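Local structure of NAD-dependent protein deacylase 2 (Archaeoglobus fulgidus, 4TWJ) at residues D125-H130 / Y157-V162; E131-S136 / P148-C153; A76-A81 / H106-S111; A24-E29 / M188-S193; F66-K71 / E140-G145. The protein removes acetyl and longer acyl groups from protein lysines at the expense of NAD, and raises DNA binding by the chromatin protein Alba through its deacetylation. All coordinates share one frame; numbering follows the deposited sequence.

Interaction 1. Residues D125-H130 / Y157-V162; sequences DCLDCH and YVKPRV. With ZN (zinc ion), chain C.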
# COMPACT_ATOMS: atom_id res chain seq x y z
N ASP A 125 8.04 -4.51 18.44
CA ASP A 125 8.73 -4.05 19.64
C ASP A 125 7.80 -4.13 20.85
O ASP A 125 6.62 -3.80 20.75
CB ASP A 125 9.17 -2.60 19.50
CG ASP A 125 10.10 -2.39 18.34
OD1 ASP A 125 11.32 -2.61 18.50
OD2 ASP A 125 9.62 -1.99 17.26
N CYS A 126 8.34 -4.55 21.99
CA CYS A 126 7.62 -4.42 23.25
C CYS A 126 7.78 -2.99 23.75
O CYS A 126 8.90 -2.51 23.95
CB CYS A 126 8.17 -5.39 24.28
SG CYS A 126 7.46 -5.17 25.92
N LEU A 127 6.66 -2.30 23.97
CA LEU A 127 6.69 -0.90 24.41
C LEU A 127 7.19 -0.72 25.84
O LEU A 127 7.59 0.38 26.21
CB LEU A 127 5.31 -0.26 24.27
CG LEU A 127 4.66 -0.27 22.88
CD1 LEU A 127 3.41 0.59 22.89
CD2 LEU A 127 5.62 0.20 21.80
N ASP A 128 7.15 -1.78 26.64
CA ASP A 128 7.57 -1.70 28.04
C ASP A 128 9.07 -1.93 28.25
O ASP A 128 9.73 -1.12 28.89
CB ASP A 128 6.76 -2.67 28.91
CG ASP A 128 5.35 -2.17 29.18
OD1 ASP A 128 4.40 -2.98 29.08
OD2 ASP A 128 5.18 -0.97 29.50
N CYS A 129 9.60 -3.03 27.71
CA CYS A 129 11.03 -3.36 27.90
C CYS A 129 11.87 -3.22 26.62
O CYS A 129 13.08 -3.44 26.66
CB CYS A 129 11.18 -4.77 28.46
SG CYS A 129 11.04 -6.09 27.24
N HIS A 130 11.23 -2.85 25.51
CA HIS A 130 11.91 -2.52 24.24
C HIS A 130 12.55 -3.73 23.53
O HIS A 130 13.37 -3.57 22.63
CB HIS A 130 12.93 -1.39 24.46
CG HIS A 130 12.42 -0.29 25.33
ND1 HIS A 130 11.52 0.65 24.89
CD2 HIS A 130 12.67 0.01 26.63
CE1 HIS A 130 11.24 1.49 25.88
NE2 HIS A 130 11.93 1.12 26.94
N TYR A 157 1.88 -5.29 25.48
CA TYR A 157 2.13 -4.18 24.55
C TYR A 157 3.23 -4.49 23.53
O TYR A 157 4.24 -3.79 23.46
CB TYR A 157 2.46 -2.90 25.32
CG TYR A 157 1.28 -2.33 26.05
CD1 TYR A 157 0.93 -2.79 27.32
CD2 TYR A 157 0.49 -1.35 25.47
CE1 TYR A 157 -0.17 -2.27 27.99
CE2 TYR A 157 -0.61 -0.83 26.12
CZ TYR A 157 -0.93 -1.29 27.38
OH TYR A 157 -2.03 -0.76 28.03
N VAL A 158 3.01 -5.54 22.74
CA VAL A 158 3.87 -5.83 21.60
C VAL A 158 3.29 -5.12 20.39
O VAL A 158 2.22 -5.48 19.90
CB VAL A 158 3.96 -7.34 21.31
CG1 VAL A 158 4.83 -7.60 20.07
CG2 VAL A 158 4.52 -8.08 22.52
N LYS A 159 3.99 -4.08 19.93
CA LYS A 159 3.51 -3.24 18.84
C LYS A 159 4.28 -3.55 17.56
O LYS A 159 5.51 -3.49 17.55
CB LYS A 159 3.68 -1.77 19.19
CG LYS A 159 3.03 -0.81 18.20
CD LYS A 159 3.47 0.62 18.42
CE LYS A 159 2.84 1.55 17.40
NZ LYS A 159 3.48 1.44 16.06
N PRO A 160 3.57 -3.88 16.47
CA PRO A 160 4.29 -4.07 15.21
C PRO A 160 4.80 -2.74 14.70
O PRO A 160 4.25 -1.69 15.04
CB PRO A 160 3.22 -4.64 14.28
CG PRO A 160 1.94 -4.09 14.80
CD PRO A 160 2.11 -3.92 16.28
N ARG A 161 5.85 -2.77 13.88
CA ARG A 161 6.40 -1.55 13.28
C ARG A 161 5.52 -1.09 12.11
O ARG A 161 5.97 -0.96 10.96
CB ARG A 161 7.86 -1.74 12.88
CG ARG A 161 8.75 -1.86 14.09
CD ARG A 161 10.23 -1.84 13.74
NE ARG A 161 11.03 -2.18 14.92
CZ ARG A 161 12.32 -2.48 14.90
NH1 ARG A 161 13.01 -2.47 13.75
NH2 ARG A 161 12.95 -2.78 16.03
N VAL A 162 4.26 -0.86 12.45
CA VAL A 162 3.25 -0.36 11.54
C VAL A 162 2.90 1.03 12.04
O VAL A 162 2.86 1.26 13.25
CB VAL A 162 2.00 -1.26 11.58
CG1 VAL A 162 0.79 -0.58 10.95
CG2 VAL A 162 2.29 -2.59 10.90
ZN ZN C . 8.79 -6.63 27.15
O HOH W 1 7.05 -1.08 17.16
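Asp125 and Arg161 meet side-on, with carboxylate and guanidinium nearly coplanar, their planes 10° apart. Arg161 NE reaches Asp125 OD2 at 2.7 Å, and Arg161 NH2 reaches Asp125 OD1 at 3.0 Å. Both oxygens use their syn lone pairs, and both bonds are nearly straight. This two-point salt bridge fixes the rotation of the carboxylate. The Arg161 chain is extended from CG to NE, which carries NE to the carboxylate. A water also donates to Asp125 OD2 and to Lys159 O, tying the carboxylate to the neighbouring strand.

The two backbones run antiparallel. Asp125 and Lys159 form a hydrogen-bonded pair, with Asp125 N to Lys159 O at 2.9 Å and Lys159 N to Asp125 O at 2.8 Å. Cys126 and Val158 are the next, non-hydrogen-bonded pair. Leu127 N then bonds Tyr157 O at 2.9 Å, nearly in line with the carbonyl.

Leu127 crosses Lys159 obliquely, its CD2 lying 3.8 Å from Lys159 CB. Leu127 CB also packs on Tyr157 CB at 4.0 Å. The Tyr157 ring leads away, and its OH bonds Lys57 O. Phe56 of helix 53-58 packs against Leu127, Tyr157 and Lys159.

On the face opposite Asp125 and Lys159, which Cys126 shares with Val158, Cys126 SG binds the zinc ion, as does Cys129. Cys150 and Cys153 complete the site. This is the three-stranded antiparallel zinc-binding module of sirtuins.

Interaction 2. Residues E131-S136 / P148-C153; sequences ETYDWS and PRCRKC. With ZN (zinc ion), chain C.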
# COMPACT_ATOMS: atom_id res chain seq x y z
N GLU A 131 12.13 -4.93 23.92
CA GLU A 131 12.54 -6.15 23.23
C GLU A 131 12.05 -6.12 21.78
O GLU A 131 10.95 -5.62 21.52
CB GLU A 131 11.96 -7.38 23.94
CG GLU A 131 12.60 -8.70 23.56
CD GLU A 131 14.02 -8.88 24.11
OE1 GLU A 131 14.54 -7.98 24.80
OE2 GLU A 131 14.61 -9.93 23.84
N THR A 132 12.85 -6.65 20.86
CA THR A 132 12.48 -6.68 19.44
C THR A 132 12.17 -8.09 18.97
O THR A 132 12.71 -9.07 19.49
CB THR A 132 13.59 -6.08 18.55
OG1 THR A 132 14.77 -6.89 18.63
CG2 THR A 132 13.91 -4.67 19.00
N TYR A 133 11.27 -8.19 18.00
CA TYR A 133 10.78 -9.47 17.49
C TYR A 133 10.63 -9.46 15.98
O TYR A 133 10.41 -8.40 15.37
CB TYR A 133 9.41 -9.80 18.08
CG TYR A 133 9.43 -9.99 19.57
CD1 TYR A 133 9.23 -8.91 20.43
CD2 TYR A 133 9.65 -11.24 20.13
CE1 TYR A 133 9.26 -9.08 21.81
CE2 TYR A 133 9.69 -11.42 21.50
CZ TYR A 133 9.49 -10.34 22.33
OH TYR A 133 9.53 -10.53 23.69
N ASP A 134 10.72 -10.65 15.39
CA ASP A 134 10.29 -10.89 14.02
C ASP A 134 8.89 -11.49 14.06
O ASP A 134 8.56 -12.24 14.98
CB ASP A 134 11.22 -11.88 13.33
CG ASP A 134 12.63 -11.36 13.19
OD1 ASP A 134 13.57 -12.12 13.48
OD2 ASP A 134 12.80 -10.19 12.79
N TRP A 135 8.09 -11.18 13.05
CA TRP A 135 6.72 -11.70 12.95
C TRP A 135 6.67 -13.23 12.96
O TRP A 135 5.72 -13.82 13.48
CB TRP A 135 6.05 -11.15 11.69
CG TRP A 135 4.64 -11.60 11.50
CD1 TRP A 135 4.13 -12.25 10.42
CD2 TRP A 135 3.55 -11.44 12.42
NE1 TRP A 135 2.79 -12.50 10.59
CE2 TRP A 135 2.41 -12.02 11.81
CE3 TRP A 135 3.42 -10.86 13.68
CZ2 TRP A 135 1.16 -12.04 12.44
CZ3 TRP A 135 2.17 -10.88 14.30
CH2 TRP A 135 1.06 -11.47 13.68
N SER A 136 7.70 -13.86 12.39
CA SER A 136 7.81 -15.33 12.39
C SER A 136 7.74 -15.94 13.79
O SER A 136 7.38 -17.12 13.93
CB SER A 136 9.12 -15.76 11.73
OG SER A 136 10.24 -15.29 12.45
N PRO A 148 0.06 -11.71 20.50
CA PRO A 148 1.47 -11.49 20.83
C PRO A 148 1.64 -10.94 22.25
O PRO A 148 0.94 -10.01 22.65
CB PRO A 148 1.91 -10.47 19.78
CG PRO A 148 1.05 -10.79 18.61
CD PRO A 148 -0.29 -11.13 19.20
N ARG A 149 2.54 -11.57 23.00
CA ARG A 149 2.92 -11.13 24.33
C ARG A 149 4.44 -11.10 24.34
O ARG A 149 5.08 -11.92 23.68
CB ARG A 149 2.44 -12.12 25.40
CG ARG A 149 0.93 -12.20 25.56
CD ARG A 149 0.35 -11.07 26.39
NE ARG A 149 0.87 -11.06 27.77
CZ ARG A 149 0.41 -11.79 28.78
NH1 ARG A 149 -0.61 -12.64 28.63
NH2 ARG A 149 0.98 -11.67 29.98
N CYS A 150 5.02 -10.17 25.09
CA CYS A 150 6.48 -10.12 25.20
C CYS A 150 6.97 -11.29 26.04
O CYS A 150 6.56 -11.45 27.19
CB CYS A 150 6.91 -8.82 25.84
SG CYS A 150 8.70 -8.65 25.98
N ARG A 151 7.86 -12.10 25.48
CA ARG A 151 8.38 -13.25 26.20
C ARG A 151 9.31 -12.84 27.34
O ARG A 151 9.35 -13.51 28.38
CB ARG A 151 9.11 -14.21 25.24
CG ARG A 151 9.61 -15.48 25.92
CD ARG A 151 10.15 -16.47 24.90
NE ARG A 151 9.09 -17.09 24.10
CZ ARG A 151 8.61 -18.32 24.26
NH1 ARG A 151 7.66 -18.77 23.45
NH2 ARG A 151 9.07 -19.13 25.22
N LYS A 152 10.05 -11.75 27.16
CA LYS A 152 10.98 -11.31 28.20
C LYS A 152 10.24 -10.85 29.45
O LYS A 152 10.50 -11.36 30.54
CB LYS A 152 11.89 -10.19 27.68
CG LYS A 152 12.88 -9.69 28.73
CD LYS A 152 13.96 -8.81 28.13
CE LYS A 152 15.05 -9.64 27.47
NZ LYS A 152 16.11 -8.77 26.90
N CYS A 153 9.33 -9.89 29.30
CA CYS A 153 8.71 -9.23 30.46
C CYS A 153 7.22 -9.54 30.67
O CYS A 153 6.66 -9.17 31.70
CB CYS A 153 8.92 -7.72 30.36
SG CYS A 153 7.78 -6.87 29.25
ZN ZN C . 8.79 -6.63 27.15
O HOH W 2 17.14 -10.64 24.86
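Tyr133 reaches Cys150 at the four-cysteine zinc site of the sirtuin zinc-binding module. Cys150 SG and Cys153 SG bind the zinc ion from this side, and Cys126 and Cys129 supply the other two ligands. Cys150 SG lies near the plane of the Tyr133 ring, at its edge, 3.1 Å from Tyr133 OH. The same hydroxyl accepts a bond from Arg151 N at 2.9 Å, bent to 134° at the hydrogen. One phenol thus meets both the ligand sulfur and the backbone just after it.

Further out, Glu131 CB lies 4.0 Å from Cys150 SG. The Glu131 chain bends at chi2 (72°), and its carboxylate forms a salt bridge with Lys152, whose side chain crosses it at about a right angle. An alanine in place of Glu131 would probably leave Lys152 without its carboxylate mate and its ammonium group freer to move. At the far end Trp135 CZ3 touches Pro148 CG loosely, at 4.5 Å.

A water bridges the charged pair, donating to Glu131 OE2 and accepting from Lys152 NZ. Lys152 NZ itself meets Glu131 OE1 at 2.7 Å, on the syn side but 33° out of the carboxylate plane.

Interaction 3. Residues A76-A81 / H106-S111; sequences AEPNPA and HQRAGS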
# COMPACT_ATOMS: atom_id res chain seq x y z
N ALA A 76 -4.29 -14.09 1.38
CA ALA A 76 -3.21 -14.79 2.07
C ALA A 76 -1.91 -14.76 1.26
O ALA A 76 -0.82 -14.87 1.83
CB ALA A 76 -3.61 -16.22 2.36
N GLU A 77 -2.03 -14.63 -0.06
CA GLU A 77 -0.87 -14.56 -0.95
C GLU A 77 -1.15 -13.56 -2.08
O GLU A 77 -2.30 -13.18 -2.29
CB GLU A 77 -0.56 -15.95 -1.51
CG GLU A 77 0.05 -16.89 -0.48
CD GLU A 77 0.37 -18.26 -1.03
OE1 GLU A 77 1.39 -18.85 -0.60
OE2 GLU A 77 -0.39 -18.75 -1.90
N PRO A 78 -0.10 -13.14 -2.81
CA PRO A 78 -0.31 -12.15 -3.87
C PRO A 78 -1.32 -12.58 -4.94
O PRO A 78 -1.41 -13.76 -5.28
CB PRO A 78 1.08 -12.00 -4.50
CG PRO A 78 2.04 -12.41 -3.43
CD PRO A 78 1.33 -13.46 -2.62
N ASN A 79 -2.09 -11.61 -5.43
CA ASN A 79 -3.07 -11.81 -6.49
C ASN A 79 -2.52 -11.26 -7.82
O ASN A 79 -1.43 -10.67 -7.84
CB ASN A 79 -4.41 -11.17 -6.11
CG ASN A 79 -4.33 -9.66 -5.93
OD1 ASN A 79 -3.87 -8.94 -6.82
ND2 ASN A 79 -4.81 -9.17 -4.79
N PRO A 80 -3.26 -11.44 -8.94
CA PRO A 80 -2.77 -10.99 -10.25
C PRO A 80 -2.43 -9.50 -10.36
O PRO A 80 -1.60 -9.13 -11.19
CB PRO A 80 -3.93 -11.34 -11.18
CG PRO A 80 -4.54 -12.54 -10.55
CD PRO A 80 -4.49 -12.24 -9.08
N ALA A 81 -3.04 -8.65 -9.53
CA ALA A 81 -2.68 -7.22 -9.52
C ALA A 81 -1.26 -7.02 -9.01
O ALA A 81 -0.50 -6.22 -9.57
CB ALA A 81 -3.67 -6.42 -8.69
N HIS A 106 3.33 -7.01 -2.09
CA HIS A 106 4.10 -6.53 -3.23
C HIS A 106 5.45 -7.25 -3.31
O HIS A 106 5.82 -7.77 -4.37
CB HIS A 106 4.31 -5.01 -3.18
CG HIS A 106 3.09 -4.22 -3.51
ND1 HIS A 106 2.45 -4.31 -4.73
CD2 HIS A 106 2.40 -3.30 -2.79
CE1 HIS A 106 1.41 -3.49 -4.74
NE2 HIS A 106 1.36 -2.87 -3.58
N GLN A 107 6.16 -7.30 -2.19
CA GLN A 107 7.48 -7.94 -2.13
C GLN A 107 7.38 -9.44 -2.40
O GLN A 107 8.24 -10.00 -3.07
CB GLN A 107 8.15 -7.72 -0.76
CG GLN A 107 8.49 -6.28 -0.44
CD GLN A 107 7.40 -5.59 0.35
OE1 GLN A 107 6.23 -5.64 -0.03
NE2 GLN A 107 7.76 -4.98 1.47
N ARG A 108 6.32 -10.07 -1.88
CA ARG A 108 6.10 -11.50 -2.08
C ARG A 108 5.72 -11.84 -3.52
O ARG A 108 5.87 -12.99 -3.95
CB ARG A 108 5.03 -12.02 -1.11
CG ARG A 108 5.48 -12.04 0.34
CD ARG A 108 4.85 -13.18 1.12
NE ARG A 108 3.41 -13.01 1.30
CZ ARG A 108 2.62 -13.87 1.94
NH1 ARG A 108 3.11 -14.99 2.47
NH2 ARG A 108 1.32 -13.62 2.05
N ALA A 109 5.24 -10.84 -4.26
CA ALA A 109 4.96 -10.99 -5.69
C ALA A 109 6.19 -10.72 -6.57
O ALA A 109 6.13 -10.91 -7.79
CB ALA A 109 3.83 -10.06 -6.10
N GLY A 110 7.29 -10.27 -5.97
CA GLY A 110 8.54 -10.01 -6.70
C GLY A 110 8.93 -8.55 -6.87
O GLY A 110 9.98 -8.25 -7.44
N SER A 111 8.09 -7.62 -6.39
CA SER A 111 8.44 -6.21 -6.44
C SER A 111 9.65 -5.96 -5.54
O SER A 111 9.76 -6.54 -4.46
CB SER A 111 7.27 -5.32 -6.00
OG SER A 111 6.18 -5.40 -6.91
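Pro78 packs against the C-terminal end of helix 105-108. Its CB lies 3.7 Å from Ala109 CB. Its CG sits 3.8 Å from Arg108 CB and 3.7 Å from Ala109 N. The proline ring thus rests on the last turn, touching side-chain and main-chain atoms alike.

Arg108 runs past this ring toward Ala76. Its CG is anti to the carbonyl carbon (chi1 -69°), and the chain then bends at chi2 and again at chi3. Chi2, at -148°, is displaced from a full anti setting. The guanidinium ends with NH2 pointing at Ala76 O, which lies at its edge, near its plane. The modelled separation of Arg108 NH2 and Ala76 O is very short and the bond is bent, so its exact geometry is doubtful. Glu77 is nearby but makes no salt bridge with Arg108, the closest charged atoms, Glu77 OE1 and Arg108 NH1, being 5.2 Å apart.

Asn79 takes a different course. Its OD1 accepts from Ala81 N at 2.8 Å, within the carbonyl plane, and so caps the start of helix 80-90. Its ND2 donates to Ile26 O in the NAD-binding loop.

On the other segment, Gly110 has a positive phi of 109°. Gly110 N bonds Gln107 O, and Ser111 N bonds His106 O at 3.0 Å. The contact therefore sets a Schellman motif closing one helix beside an asparagine N-cap opening another, within the Rossmann-like domain of the sirtuin.

Interaction 4. Residues A24-E29 / M188-S193; sequences AGISAE and MVVGSS. With ACT (acetate ion), chain F.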
# COMPACT_ATOMS: atom_id res chain seq x y z
N ALA A 24 -5.64 -0.45 0.37
CA ALA A 24 -6.27 -1.70 0.83
C ALA A 24 -7.11 -2.43 -0.22
O ALA A 24 -7.33 -3.64 -0.09
CB ALA A 24 -7.11 -1.43 2.07
N GLY A 25 -7.57 -1.71 -1.24
CA GLY A 25 -8.38 -2.30 -2.31
C GLY A 25 -7.71 -3.45 -3.05
O GLY A 25 -8.39 -4.33 -3.58
N ILE A 26 -6.38 -3.44 -3.08
CA ILE A 26 -5.60 -4.49 -3.74
C ILE A 26 -5.31 -5.69 -2.81
O ILE A 26 -4.96 -6.78 -3.27
CB ILE A 26 -4.28 -3.90 -4.30
CG1 ILE A 26 -3.75 -4.72 -5.48
CG2 ILE A 26 -3.22 -3.77 -3.21
CD1 ILE A 26 -2.49 -4.14 -6.10
N SER A 27 -5.45 -5.48 -1.50
CA SER A 27 -5.16 -6.50 -0.49
C SER A 27 -6.40 -7.23 0.02
O SER A 27 -6.29 -8.35 0.53
CB SER A 27 -4.44 -5.86 0.71
OG SER A 27 -3.17 -5.37 0.34
N ALA A 28 -7.57 -6.60 -0.09
CA ALA A 28 -8.80 -7.16 0.47
C ALA A 28 -9.59 -7.96 -0.56
O ALA A 28 -9.71 -7.56 -1.72
CB ALA A 28 -9.67 -6.04 1.03
N GLU A 29 -10.11 -9.11 -0.12
CA GLU A 29 -11.02 -9.95 -0.92
C GLU A 29 -11.00 -11.39 -0.40
O GLU A 29 -9.98 -11.88 0.07
CB GLU A 29 -10.66 -9.94 -2.40
N MET A 188 0.12 5.96 -11.07
CA MET A 188 -1.08 5.12 -11.13
C MET A 188 -1.50 4.69 -9.74
O MET A 188 -0.77 3.98 -9.05
CB MET A 188 -0.85 3.89 -12.02
CG MET A 188 -2.05 2.96 -12.08
SD MET A 188 -1.99 1.76 -13.44
CE MET A 188 -0.53 0.82 -13.00
N VAL A 189 -2.68 5.15 -9.32
CA VAL A 189 -3.27 4.75 -8.05
C VAL A 189 -4.09 3.48 -8.27
O VAL A 189 -4.87 3.40 -9.22
CB VAL A 189 -4.18 5.87 -7.48
CG1 VAL A 189 -4.99 5.37 -6.28
CG2 VAL A 189 -3.35 7.09 -7.11
N VAL A 190 -3.89 2.48 -7.41
CA VAL A 190 -4.64 1.22 -7.49
C VAL A 190 -5.17 0.83 -6.10
O VAL A 190 -4.40 0.59 -5.18
CB VAL A 190 -3.78 0.05 -8.03
CG1 VAL A 190 -4.63 -1.20 -8.22
CG2 VAL A 190 -3.10 0.44 -9.34
N GLY A 191 -6.49 0.76 -5.97
CA GLY A 191 -7.10 0.28 -4.73
C GLY A 191 -6.93 1.20 -3.54
O GLY A 191 -6.66 0.73 -2.44
N SER A 192 -7.08 2.51 -3.76
CA SER A 192 -7.10 3.47 -2.65
C SER A 192 -8.16 4.54 -2.87
O SER A 192 -8.33 5.04 -3.98
CB SER A 192 -5.73 4.14 -2.47
OG SER A 192 -5.77 5.09 -1.41
N SER A 193 -8.87 4.90 -1.80
CA SER A 193 -9.87 5.96 -1.85
C SER A 193 -9.26 7.35 -1.58
O SER A 193 -9.96 8.36 -1.68
CB SER A 193 -11.02 5.68 -0.87
OG SER A 193 -10.53 5.32 0.41
C ACT F . -8.31 2.51 0.95
O ACT F . -8.68 3.69 0.76
OXT ACT F . -7.15 2.25 1.33
CH3 ACT F . -9.28 1.40 0.70
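Gly25 and Gly191 meet backbone to backbone in the NAD-binding site of the Rossmann-like domain. Their CA atoms are only 3.8 Å apart. Gly191 lies just past the end of strand 186-190. Gly25 belongs to the loop that follows strand 18-22, its neighbour in the parallel sheet.

This is the tight part of the contact. A CB on Gly25 would run into Gly191 CA. A CB on Gly191 would clash with Ile26 N and Gly25 C. Gly191 also has a positive phi of 68°. The two bare backbones let the loop ends close on each other. Gly25 N donates to Gly191 O at 2.9 Å, although the position of that oxygen is less sure.

Behind the glycines the packing is apolar and looser. Ile26 CD1 reaches Val190 CG1 at 4.2 Å. Ile26 CG1 is anti to its backbone N (chi1 -155°) and CD1 continues the extended chain. Ile26 also packs on Ala81, His82 and Ile85 of helix 80-90, while Val190 touches Ala235 and Leu239 of helix 235-249. Within the loop, Ala24 O accepts from both Ser27 N and Ala28 N, which holds the turn together.

The side of Ala24 and Ser193, both NAD-binding residues, is more exposed. The two do not touch, and an acetate ion, probably from the crystallisation liquor, spans them. Ala24 N donates to acetate OXT at 3.2 Å. The Ser193 OG to acetate O contact is modelled very short, so its exact geometry is doubtful. Ser193 N donates to that same oxygen at 2.8 Å, with an angle of 170° at the hydrogen.

Interaction 5. Residues F66-K71 / E140-G145; sequences FSMEMK and EDFNKG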
# COMPACT_ATOMS: atom_id res chain seq x y z
N PHE A 66 -8.62 -7.49 16.54
CA PHE A 66 -9.05 -6.89 15.28
C PHE A 66 -8.20 -7.41 14.12
O PHE A 66 -8.73 -7.77 13.07
CB PHE A 66 -8.98 -5.37 15.35
CG PHE A 66 -9.25 -4.68 14.04
CD1 PHE A 66 -10.52 -4.70 13.48
CD2 PHE A 66 -8.23 -4.02 13.37
CE1 PHE A 66 -10.77 -4.07 12.27
CE2 PHE A 66 -8.47 -3.38 12.16
CZ PHE A 66 -9.75 -3.41 11.61
N SER A 67 -6.89 -7.48 14.32
CA SER A 67 -5.97 -7.97 13.29
C SER A 67 -6.23 -9.44 12.94
O SER A 67 -6.08 -9.84 11.78
CB SER A 67 -4.51 -7.79 13.74
OG SER A 67 -4.19 -6.42 13.91
N MET A 68 -6.62 -10.23 13.94
CA MET A 68 -6.96 -11.64 13.71
C MET A 68 -8.20 -11.77 12.84
O MET A 68 -8.28 -12.67 12.00
CB MET A 68 -7.20 -12.36 15.04
CG MET A 68 -5.93 -12.60 15.83
SD MET A 68 -6.28 -13.09 17.52
CE MET A 68 -4.60 -13.30 18.12
N GLU A 69 -9.18 -10.89 13.05
CA GLU A 69 -10.38 -10.86 12.22
C GLU A 69 -10.07 -10.39 10.81
O GLU A 69 -10.56 -10.95 9.83
CB GLU A 69 -11.45 -9.95 12.84
CG GLU A 69 -12.02 -10.47 14.15
CD GLU A 69 -13.01 -9.52 14.80
OE1 GLU A 69 -13.87 -10.00 15.57
OE2 GLU A 69 -12.93 -8.29 14.56
N MET A 70 -9.23 -9.36 10.70
CA MET A 70 -8.88 -8.77 9.40
C MET A 70 -8.07 -9.71 8.52
O MET A 70 -8.23 -9.69 7.30
CB MET A 70 -8.10 -7.46 9.59
CG MET A 70 -8.93 -6.30 10.12
SD MET A 70 -10.30 -5.84 9.04
CE MET A 70 -11.67 -6.67 9.83
N LYS A 71 -7.21 -10.54 9.12
CA LYS A 71 -6.36 -11.46 8.35
C LYS A 71 -7.19 -12.37 7.45
O LYS A 71 -6.78 -12.69 6.33
CB LYS A 71 -5.46 -12.30 9.28
CG LYS A 71 -6.09 -13.60 9.77
CD LYS A 71 -5.27 -14.26 10.86
CE LYS A 71 -5.90 -15.57 11.31
NZ LYS A 71 -5.98 -16.58 10.21
N GLU A 140 2.46 -18.34 14.40
CA GLU A 140 1.77 -19.58 14.76
C GLU A 140 0.72 -19.33 15.83
O GLU A 140 -0.45 -19.67 15.65
CB GLU A 140 2.75 -20.67 15.23
CG GLU A 140 2.06 -22.01 15.49
CD GLU A 140 2.97 -23.06 16.09
OE1 GLU A 140 2.43 -24.06 16.62
OE2 GLU A 140 4.21 -22.91 16.05
N ASP A 141 1.15 -18.76 16.96
CA ASP A 141 0.24 -18.42 18.06
C ASP A 141 -0.89 -17.52 17.57
O ASP A 141 -2.06 -17.75 17.88
CB ASP A 141 0.99 -17.71 19.19
CG ASP A 141 1.84 -18.66 20.03
OD1 ASP A 141 1.77 -19.89 19.83
OD2 ASP A 141 2.56 -18.15 20.92
N PHE A 142 -0.52 -16.51 16.79
CA PHE A 142 -1.47 -15.55 16.25
C PHE A 142 -2.59 -16.24 15.46
O PHE A 142 -3.76 -15.92 15.63
CB PHE A 142 -0.73 -14.54 15.36
CG PHE A 142 -1.62 -13.56 14.67
CD1 PHE A 142 -2.08 -12.43 15.33
CD2 PHE A 142 -1.98 -13.74 13.34
CE1 PHE A 142 -2.89 -11.51 14.68
CE2 PHE A 142 -2.79 -12.83 12.69
CZ PHE A 142 -3.24 -11.71 13.36
N ASN A 143 -2.22 -17.20 14.62
CA ASN A 143 -3.21 -17.94 13.83
C ASN A 143 -4.15 -18.81 14.68
O ASN A 143 -5.25 -19.15 14.22
CB ASN A 143 -2.52 -18.79 12.75
CG ASN A 143 -1.92 -17.95 11.63
OD1 ASN A 143 -2.28 -16.79 11.43
ND2 ASN A 143 -1.00 -18.54 10.88
N LYS A 144 -3.72 -19.15 15.89
CA LYS A 144 -4.54 -19.86 16.89
C LYS A 144 -5.32 -18.92 17.81
O LYS A 144 -5.99 -19.37 18.74
CB LYS A 144 -3.66 -20.73 17.79
CG LYS A 144 -2.75 -21.69 17.08
CD LYS A 144 -3.51 -22.80 16.38
CE LYS A 144 -2.73 -24.10 16.44
NZ LYS A 144 -1.31 -23.94 16.00
N GLY A 145 -5.19 -17.61 17.60
CA GLY A 145 -5.90 -16.63 18.41
C GLY A 145 -5.20 -16.28 19.72
O GLY A 145 -5.81 -15.69 20.61
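Phe142 reaches from helix 139-143 to Met68 and Lys71 of helix 60-73, which meet the two sides of its outer end, CE1 and CE2, from the same side of the ring plane. Its CG is anti to the backbone N (chi1 176°).

The apolar contacts come first. Met68 CG lies 3.4 Å from Phe142 CE1, and Lys71 CD lies 3.4 Å from Phe142 CE2. Both chains slide past the ring in the opposite direction to it. Met68 is extended beyond CG, which brings its CE to 3.4 Å from Gly145 C.

A Met-aromatic contact adds to this. Met68 SD is 5.2 Å from the ring centroid, in an oblique position 33° off the normal.

One polar atom meets the ring: Ser67 O lies at its edge, 3.7 Å from Phe142 CZ. Apart from the ring, Lys71 CE comes within 3.8 Å of Asn143 OD1.

Around the pair, Trp135 meets the Phe142 ring edge-to-face. The modified side chain of the bound peptide packs on Phe66, Ser67, Lys71 and Phe142. An alanine at Phe142 would probably open a gap between the helices and leave Met68 and Lys71 without the ring they pack on.

The two segments are joined by dispersion and sulfur-aromatic forces rather than by hydrogen bonds. This chemistry suits a wall beside the acyl chain.

In the fold
Interactions 1 and 2 share the zinc ion, each supplying two cysteines, and their centres are 8 Å apart. Cys126 N probably bonds Glu131 O at 2.9 Å, joining neighbouring strands of the zinc module. Interaction 2 continues into interaction 5, where Trp135 CH2 lies 3.5 Å from Phe142 CG. The peptide's modified side chain touches Val162, Trp135 and Phe142, and so reaches interactions 1, 2 and 5. Interactions 3 and 4 lie in the Rossmann-like domain, with centres 13 Å apart. The Asn79 side chain ties them at the NAD site. The centres of interactions 1 and 4 are 28 Å apart, consistent with the structural role of zinc known in sirtuins.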